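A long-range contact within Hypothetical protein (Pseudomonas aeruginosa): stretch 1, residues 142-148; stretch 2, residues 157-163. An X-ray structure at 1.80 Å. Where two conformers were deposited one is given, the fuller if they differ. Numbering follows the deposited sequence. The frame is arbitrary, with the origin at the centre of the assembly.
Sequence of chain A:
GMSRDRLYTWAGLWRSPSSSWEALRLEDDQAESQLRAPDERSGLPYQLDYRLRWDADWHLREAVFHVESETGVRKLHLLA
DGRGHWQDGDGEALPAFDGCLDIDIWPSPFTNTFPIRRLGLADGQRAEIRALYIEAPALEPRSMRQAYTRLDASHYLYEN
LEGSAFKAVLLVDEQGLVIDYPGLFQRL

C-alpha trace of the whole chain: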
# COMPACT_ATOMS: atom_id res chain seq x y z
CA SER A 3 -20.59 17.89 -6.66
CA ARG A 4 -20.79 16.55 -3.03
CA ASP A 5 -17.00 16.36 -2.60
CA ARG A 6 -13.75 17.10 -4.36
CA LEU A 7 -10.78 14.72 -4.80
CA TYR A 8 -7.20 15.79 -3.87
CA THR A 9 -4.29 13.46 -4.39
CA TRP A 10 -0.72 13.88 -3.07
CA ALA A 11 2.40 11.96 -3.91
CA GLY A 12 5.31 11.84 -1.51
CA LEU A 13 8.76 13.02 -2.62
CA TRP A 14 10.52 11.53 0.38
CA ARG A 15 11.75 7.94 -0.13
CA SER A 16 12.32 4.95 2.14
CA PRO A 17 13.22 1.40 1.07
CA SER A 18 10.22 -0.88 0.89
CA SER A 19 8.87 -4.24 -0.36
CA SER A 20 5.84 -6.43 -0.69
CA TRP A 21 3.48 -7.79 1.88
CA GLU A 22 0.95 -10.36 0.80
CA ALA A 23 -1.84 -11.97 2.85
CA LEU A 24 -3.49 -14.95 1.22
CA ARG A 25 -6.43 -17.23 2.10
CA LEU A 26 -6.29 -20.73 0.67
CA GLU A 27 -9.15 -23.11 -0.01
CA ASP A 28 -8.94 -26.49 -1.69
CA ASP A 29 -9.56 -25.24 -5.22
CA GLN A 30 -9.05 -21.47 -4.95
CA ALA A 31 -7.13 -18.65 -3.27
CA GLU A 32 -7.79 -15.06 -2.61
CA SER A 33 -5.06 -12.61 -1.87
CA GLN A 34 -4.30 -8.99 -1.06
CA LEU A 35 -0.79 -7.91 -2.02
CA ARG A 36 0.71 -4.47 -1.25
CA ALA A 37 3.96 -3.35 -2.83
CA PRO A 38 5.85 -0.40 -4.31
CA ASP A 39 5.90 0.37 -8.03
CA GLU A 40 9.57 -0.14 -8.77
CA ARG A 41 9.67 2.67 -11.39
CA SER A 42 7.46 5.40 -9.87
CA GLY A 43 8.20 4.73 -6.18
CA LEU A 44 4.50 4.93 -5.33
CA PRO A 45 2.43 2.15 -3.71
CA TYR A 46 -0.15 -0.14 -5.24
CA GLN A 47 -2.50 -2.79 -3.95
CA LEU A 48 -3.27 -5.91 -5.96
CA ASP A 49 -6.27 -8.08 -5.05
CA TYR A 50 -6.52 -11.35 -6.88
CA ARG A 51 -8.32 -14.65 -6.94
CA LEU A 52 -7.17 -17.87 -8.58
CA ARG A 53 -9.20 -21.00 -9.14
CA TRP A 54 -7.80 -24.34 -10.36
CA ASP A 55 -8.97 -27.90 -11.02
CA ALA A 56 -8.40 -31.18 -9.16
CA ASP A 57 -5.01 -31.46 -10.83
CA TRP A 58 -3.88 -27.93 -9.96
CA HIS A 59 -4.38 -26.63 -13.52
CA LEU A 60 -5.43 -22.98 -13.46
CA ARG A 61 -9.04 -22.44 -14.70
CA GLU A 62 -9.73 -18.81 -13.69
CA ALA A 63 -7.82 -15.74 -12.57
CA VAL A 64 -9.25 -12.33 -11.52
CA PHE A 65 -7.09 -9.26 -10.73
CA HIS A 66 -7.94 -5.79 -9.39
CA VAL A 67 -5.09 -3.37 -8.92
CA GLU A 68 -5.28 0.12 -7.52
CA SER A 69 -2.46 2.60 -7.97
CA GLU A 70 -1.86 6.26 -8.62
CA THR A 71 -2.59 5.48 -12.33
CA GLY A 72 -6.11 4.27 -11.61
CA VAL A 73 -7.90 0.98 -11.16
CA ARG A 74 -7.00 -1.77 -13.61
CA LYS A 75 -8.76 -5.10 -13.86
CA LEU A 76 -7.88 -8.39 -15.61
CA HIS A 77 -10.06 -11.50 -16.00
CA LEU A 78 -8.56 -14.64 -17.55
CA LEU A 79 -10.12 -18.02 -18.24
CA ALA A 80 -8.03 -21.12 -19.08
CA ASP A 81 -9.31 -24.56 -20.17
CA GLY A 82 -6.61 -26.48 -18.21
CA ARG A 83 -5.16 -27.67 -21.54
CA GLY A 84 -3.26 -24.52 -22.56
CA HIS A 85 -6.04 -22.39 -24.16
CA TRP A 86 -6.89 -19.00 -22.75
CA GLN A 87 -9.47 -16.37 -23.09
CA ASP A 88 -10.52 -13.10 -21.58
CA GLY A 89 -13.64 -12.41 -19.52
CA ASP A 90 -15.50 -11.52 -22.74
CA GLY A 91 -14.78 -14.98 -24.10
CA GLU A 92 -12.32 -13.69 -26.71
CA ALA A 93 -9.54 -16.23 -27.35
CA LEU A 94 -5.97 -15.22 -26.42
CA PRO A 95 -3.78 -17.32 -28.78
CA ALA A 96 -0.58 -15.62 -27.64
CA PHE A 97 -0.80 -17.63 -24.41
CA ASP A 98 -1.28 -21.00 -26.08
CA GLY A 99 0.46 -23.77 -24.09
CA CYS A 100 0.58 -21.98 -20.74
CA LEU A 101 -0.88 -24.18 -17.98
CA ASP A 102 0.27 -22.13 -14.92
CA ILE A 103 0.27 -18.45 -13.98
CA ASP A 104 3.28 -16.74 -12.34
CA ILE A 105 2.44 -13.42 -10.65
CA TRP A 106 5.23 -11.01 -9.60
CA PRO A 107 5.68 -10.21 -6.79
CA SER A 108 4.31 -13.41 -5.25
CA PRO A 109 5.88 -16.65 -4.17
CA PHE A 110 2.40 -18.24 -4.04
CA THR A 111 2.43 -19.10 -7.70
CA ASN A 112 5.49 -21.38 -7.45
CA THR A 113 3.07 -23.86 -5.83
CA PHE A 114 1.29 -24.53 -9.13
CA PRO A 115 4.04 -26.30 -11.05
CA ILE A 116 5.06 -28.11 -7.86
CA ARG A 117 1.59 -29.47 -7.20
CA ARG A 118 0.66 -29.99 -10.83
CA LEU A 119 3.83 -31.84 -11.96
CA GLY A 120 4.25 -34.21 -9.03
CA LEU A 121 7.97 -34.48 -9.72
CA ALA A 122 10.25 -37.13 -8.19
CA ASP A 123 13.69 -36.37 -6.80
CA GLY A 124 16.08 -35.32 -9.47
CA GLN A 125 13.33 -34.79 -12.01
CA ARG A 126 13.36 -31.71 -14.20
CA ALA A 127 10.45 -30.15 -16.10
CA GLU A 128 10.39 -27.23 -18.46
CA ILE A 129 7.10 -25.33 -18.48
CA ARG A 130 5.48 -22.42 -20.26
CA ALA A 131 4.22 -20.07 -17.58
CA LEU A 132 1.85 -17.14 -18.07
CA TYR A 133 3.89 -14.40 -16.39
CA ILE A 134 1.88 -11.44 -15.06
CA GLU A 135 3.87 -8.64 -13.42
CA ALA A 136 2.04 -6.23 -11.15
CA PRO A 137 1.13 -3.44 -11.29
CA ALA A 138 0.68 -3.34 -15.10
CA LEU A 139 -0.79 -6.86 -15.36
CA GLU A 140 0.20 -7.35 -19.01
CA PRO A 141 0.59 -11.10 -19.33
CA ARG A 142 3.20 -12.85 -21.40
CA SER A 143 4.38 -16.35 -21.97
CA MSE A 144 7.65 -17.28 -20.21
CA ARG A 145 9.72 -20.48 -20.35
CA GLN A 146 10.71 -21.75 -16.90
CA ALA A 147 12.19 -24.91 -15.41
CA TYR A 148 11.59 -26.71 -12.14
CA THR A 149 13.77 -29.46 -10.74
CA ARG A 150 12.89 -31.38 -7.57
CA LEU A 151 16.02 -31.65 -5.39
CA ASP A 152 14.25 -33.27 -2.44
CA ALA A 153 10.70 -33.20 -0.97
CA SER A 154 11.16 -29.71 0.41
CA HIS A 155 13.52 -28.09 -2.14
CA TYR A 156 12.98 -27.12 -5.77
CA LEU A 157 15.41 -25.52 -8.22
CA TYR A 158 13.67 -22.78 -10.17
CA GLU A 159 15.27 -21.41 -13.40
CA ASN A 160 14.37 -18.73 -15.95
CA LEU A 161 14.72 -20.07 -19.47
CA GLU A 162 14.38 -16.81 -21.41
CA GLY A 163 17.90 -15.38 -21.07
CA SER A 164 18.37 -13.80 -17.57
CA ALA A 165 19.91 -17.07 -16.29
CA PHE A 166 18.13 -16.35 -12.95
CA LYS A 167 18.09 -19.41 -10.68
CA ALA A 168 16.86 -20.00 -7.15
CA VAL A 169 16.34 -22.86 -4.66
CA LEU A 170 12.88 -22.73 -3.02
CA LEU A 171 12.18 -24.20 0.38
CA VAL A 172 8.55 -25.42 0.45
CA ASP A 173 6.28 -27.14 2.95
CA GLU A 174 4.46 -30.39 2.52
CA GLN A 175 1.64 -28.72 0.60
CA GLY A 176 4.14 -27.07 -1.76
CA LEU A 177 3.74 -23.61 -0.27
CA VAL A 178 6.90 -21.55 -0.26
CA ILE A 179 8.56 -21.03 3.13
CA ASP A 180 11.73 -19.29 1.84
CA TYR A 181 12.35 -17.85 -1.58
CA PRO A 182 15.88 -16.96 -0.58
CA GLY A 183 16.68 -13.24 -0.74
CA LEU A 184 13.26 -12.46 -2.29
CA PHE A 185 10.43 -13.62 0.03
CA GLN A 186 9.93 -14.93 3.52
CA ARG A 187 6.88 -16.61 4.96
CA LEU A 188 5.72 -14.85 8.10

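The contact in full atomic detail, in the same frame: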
# COMPACT_ATOMS: atom_id res chain seq x y z
N ARG A 142 2.48 -12.27 -20.27
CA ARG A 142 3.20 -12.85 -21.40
C ARG A 142 3.72 -14.21 -21.08
O ARG A 142 4.03 -14.52 -19.91
CB ARG A 142 4.33 -11.96 -21.86
CG ARG A 142 5.39 -11.75 -20.84
CD ARG A 142 6.40 -10.69 -21.28
NE ARG A 142 7.24 -10.27 -20.15
CZ ARG A 142 8.31 -10.93 -19.73
NH1 ARG A 142 8.69 -12.06 -20.32
NH2 ARG A 142 9.03 -10.47 -18.70
N SER A 143 3.82 -15.02 -22.13
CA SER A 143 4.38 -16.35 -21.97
C SER A 143 5.87 -16.31 -21.58
O SER A 143 6.64 -15.50 -22.08
CB SER A 143 4.19 -17.16 -23.24
OG SER A 143 4.63 -18.47 -23.03
N MSE A 144 6.26 -17.21 -20.67
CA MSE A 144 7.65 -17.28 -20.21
C MSE A 144 8.07 -18.73 -19.91
O MSE A 144 7.39 -19.43 -19.15
CB MSE A 144 7.88 -16.43 -18.96
CG MSE A 144 9.29 -16.43 -18.51
SE MSE A 144 9.44 -15.56 -16.84
CE MSE A 144 9.25 -13.77 -17.49
N ARG A 145 9.16 -19.15 -20.53
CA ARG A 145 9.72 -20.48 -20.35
C ARG A 145 10.47 -20.55 -19.02
O ARG A 145 11.28 -19.68 -18.71
CB ARG A 145 10.63 -20.85 -21.53
CG ARG A 145 9.86 -21.09 -22.84
CD ARG A 145 10.76 -21.22 -24.05
NE ARG A 145 11.75 -22.27 -23.84
CZ ARG A 145 13.07 -22.09 -23.78
NH1 ARG A 145 13.63 -20.90 -23.99
NH2 ARG A 145 13.84 -23.14 -23.54
N GLN A 146 10.16 -21.57 -18.24
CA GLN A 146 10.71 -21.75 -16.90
C GLN A 146 11.08 -23.21 -16.73
O GLN A 146 10.53 -24.06 -17.41
CB GLN A 146 9.70 -21.36 -15.84
CG GLN A 146 9.21 -19.93 -15.95
CD GLN A 146 8.24 -19.55 -14.88
OE1 GLN A 146 7.73 -20.41 -14.13
NE2 GLN A 146 8.03 -18.24 -14.74
N ALA A 147 11.97 -23.51 -15.80
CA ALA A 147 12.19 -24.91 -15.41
C ALA A 147 12.12 -25.09 -13.90
O ALA A 147 12.53 -24.20 -13.11
CB ALA A 147 13.52 -25.43 -15.93
N TYR A 148 11.59 -26.24 -13.52
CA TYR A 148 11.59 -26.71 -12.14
C TYR A 148 12.28 -28.07 -12.04
O TYR A 148 11.99 -29.01 -12.81
CB TYR A 148 10.16 -26.83 -11.61
CG TYR A 148 9.46 -25.54 -11.25
CD1 TYR A 148 8.97 -24.68 -12.24
CD2 TYR A 148 9.19 -25.23 -9.93
CE1 TYR A 148 8.28 -23.47 -11.89
CE2 TYR A 148 8.52 -24.06 -9.57
CZ TYR A 148 8.09 -23.19 -10.56
OH TYR A 148 7.44 -22.04 -10.20
N LEU A 157 14.64 -26.47 -7.42
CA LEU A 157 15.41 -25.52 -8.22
C LEU A 157 14.56 -24.88 -9.29
O LEU A 157 14.02 -25.56 -10.18
CB LEU A 157 16.63 -26.19 -8.83
CG LEU A 157 17.55 -25.32 -9.68
CD1 LEU A 157 18.30 -24.30 -8.80
CD2 LEU A 157 18.48 -26.20 -10.45
N TYR A 158 14.43 -23.57 -9.20
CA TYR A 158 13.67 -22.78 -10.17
C TYR A 158 14.71 -22.14 -11.13
O TYR A 158 15.74 -21.67 -10.68
CB TYR A 158 12.82 -21.67 -9.48
CG TYR A 158 12.33 -20.70 -10.53
CD1 TYR A 158 11.19 -20.99 -11.27
CD2 TYR A 158 13.10 -19.57 -10.88
CE1 TYR A 158 10.80 -20.11 -12.32
CE2 TYR A 158 12.75 -18.75 -11.92
CZ TYR A 158 11.60 -19.03 -12.65
OH TYR A 158 11.24 -18.15 -13.67
N GLU A 159 14.44 -22.12 -12.42
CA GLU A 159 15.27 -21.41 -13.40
C GLU A 159 14.43 -20.64 -14.44
O GLU A 159 13.48 -21.19 -15.00
CB GLU A 159 16.17 -22.38 -14.16
CG GLU A 159 16.99 -23.32 -13.28
CD GLU A 159 17.77 -24.35 -14.06
OE1 GLU A 159 18.88 -24.02 -14.54
OE2 GLU A 159 17.27 -25.49 -14.17
N ASN A 160 14.83 -19.42 -14.74
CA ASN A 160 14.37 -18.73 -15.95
C ASN A 160 15.00 -19.35 -17.19
O ASN A 160 16.24 -19.57 -17.23
CB ASN A 160 14.78 -17.26 -15.90
CG ASN A 160 14.40 -16.50 -17.18
OD1 ASN A 160 15.19 -16.44 -18.15
ND2 ASN A 160 13.21 -15.90 -17.18
N LEU A 161 14.19 -19.57 -18.21
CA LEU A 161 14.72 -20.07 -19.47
C LEU A 161 14.76 -19.03 -20.56
O LEU A 161 15.12 -19.35 -21.69
CB LEU A 161 13.97 -21.33 -19.92
CG LEU A 161 13.98 -22.55 -19.00
CD1 LEU A 161 13.37 -23.77 -19.69
CD2 LEU A 161 15.35 -22.89 -18.55
N GLU A 162 14.45 -17.76 -20.29
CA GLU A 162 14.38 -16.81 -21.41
C GLU A 162 15.63 -15.98 -21.68
O GLU A 162 15.71 -15.30 -22.71
CB GLU A 162 13.17 -15.88 -21.30
CG GLU A 162 11.84 -16.57 -21.22
CD GLU A 162 11.26 -17.01 -22.54
OE1 GLU A 162 11.68 -16.51 -23.60
OE2 GLU A 162 10.36 -17.86 -22.54
N GLY A 163 16.64 -16.06 -20.81
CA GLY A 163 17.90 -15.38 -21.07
C GLY A 163 18.57 -14.73 -19.88
O GLY A 163 19.79 -14.57 -19.90
O HOH W 1 12.04 -18.32 -25.37

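Two antiparallel strands pair here, and backbone hydrogen bonds join them. Ala147 and Glu159 bond in both directions: Ala147 N to Glu159 O and Glu159 N to Ala147 O, each 2.9 Å. One step on, where stretch 2 leaves the strand, Leu161 N still donates to Arg145 O at 3.0 Å.

The next donor, Arg145 N, is met by a side chain. Glu162 curls back, with chi1 and chi2 both m, and its OE2 accepts from Arg145 N at 2.7 Å. The carboxylate thus takes the place of a strand carbonyl. A water O donates to Glu162 OE1 at 2.6 Å and weakly accepts from Arg145 NH1 at 3.3 Å. Asn160 OD1 steadies the turn by accepting from Glu162 N at 2.6 Å.

Packing follows the strand alternation. Gln146, Tyr148, Tyr158 and Asn160 share one face of the sheet. There the edge of the Tyr158 ring meets the face of Tyr148, with planes at 81° and Tyr158 CD1 3.9 Å from Tyr148 CZ. Selenomethionine Met144 is buried, its SE 3.8 Å from Asn160 ND2.

Ala147 and Glu159 occupy the other face. Ala147 CB lies 4.1 Å from Leu161 CD2, an apolar contact. Leu161 CB also covers one face of the Arg145 guanidinium. The contact buries 626 Å² in total.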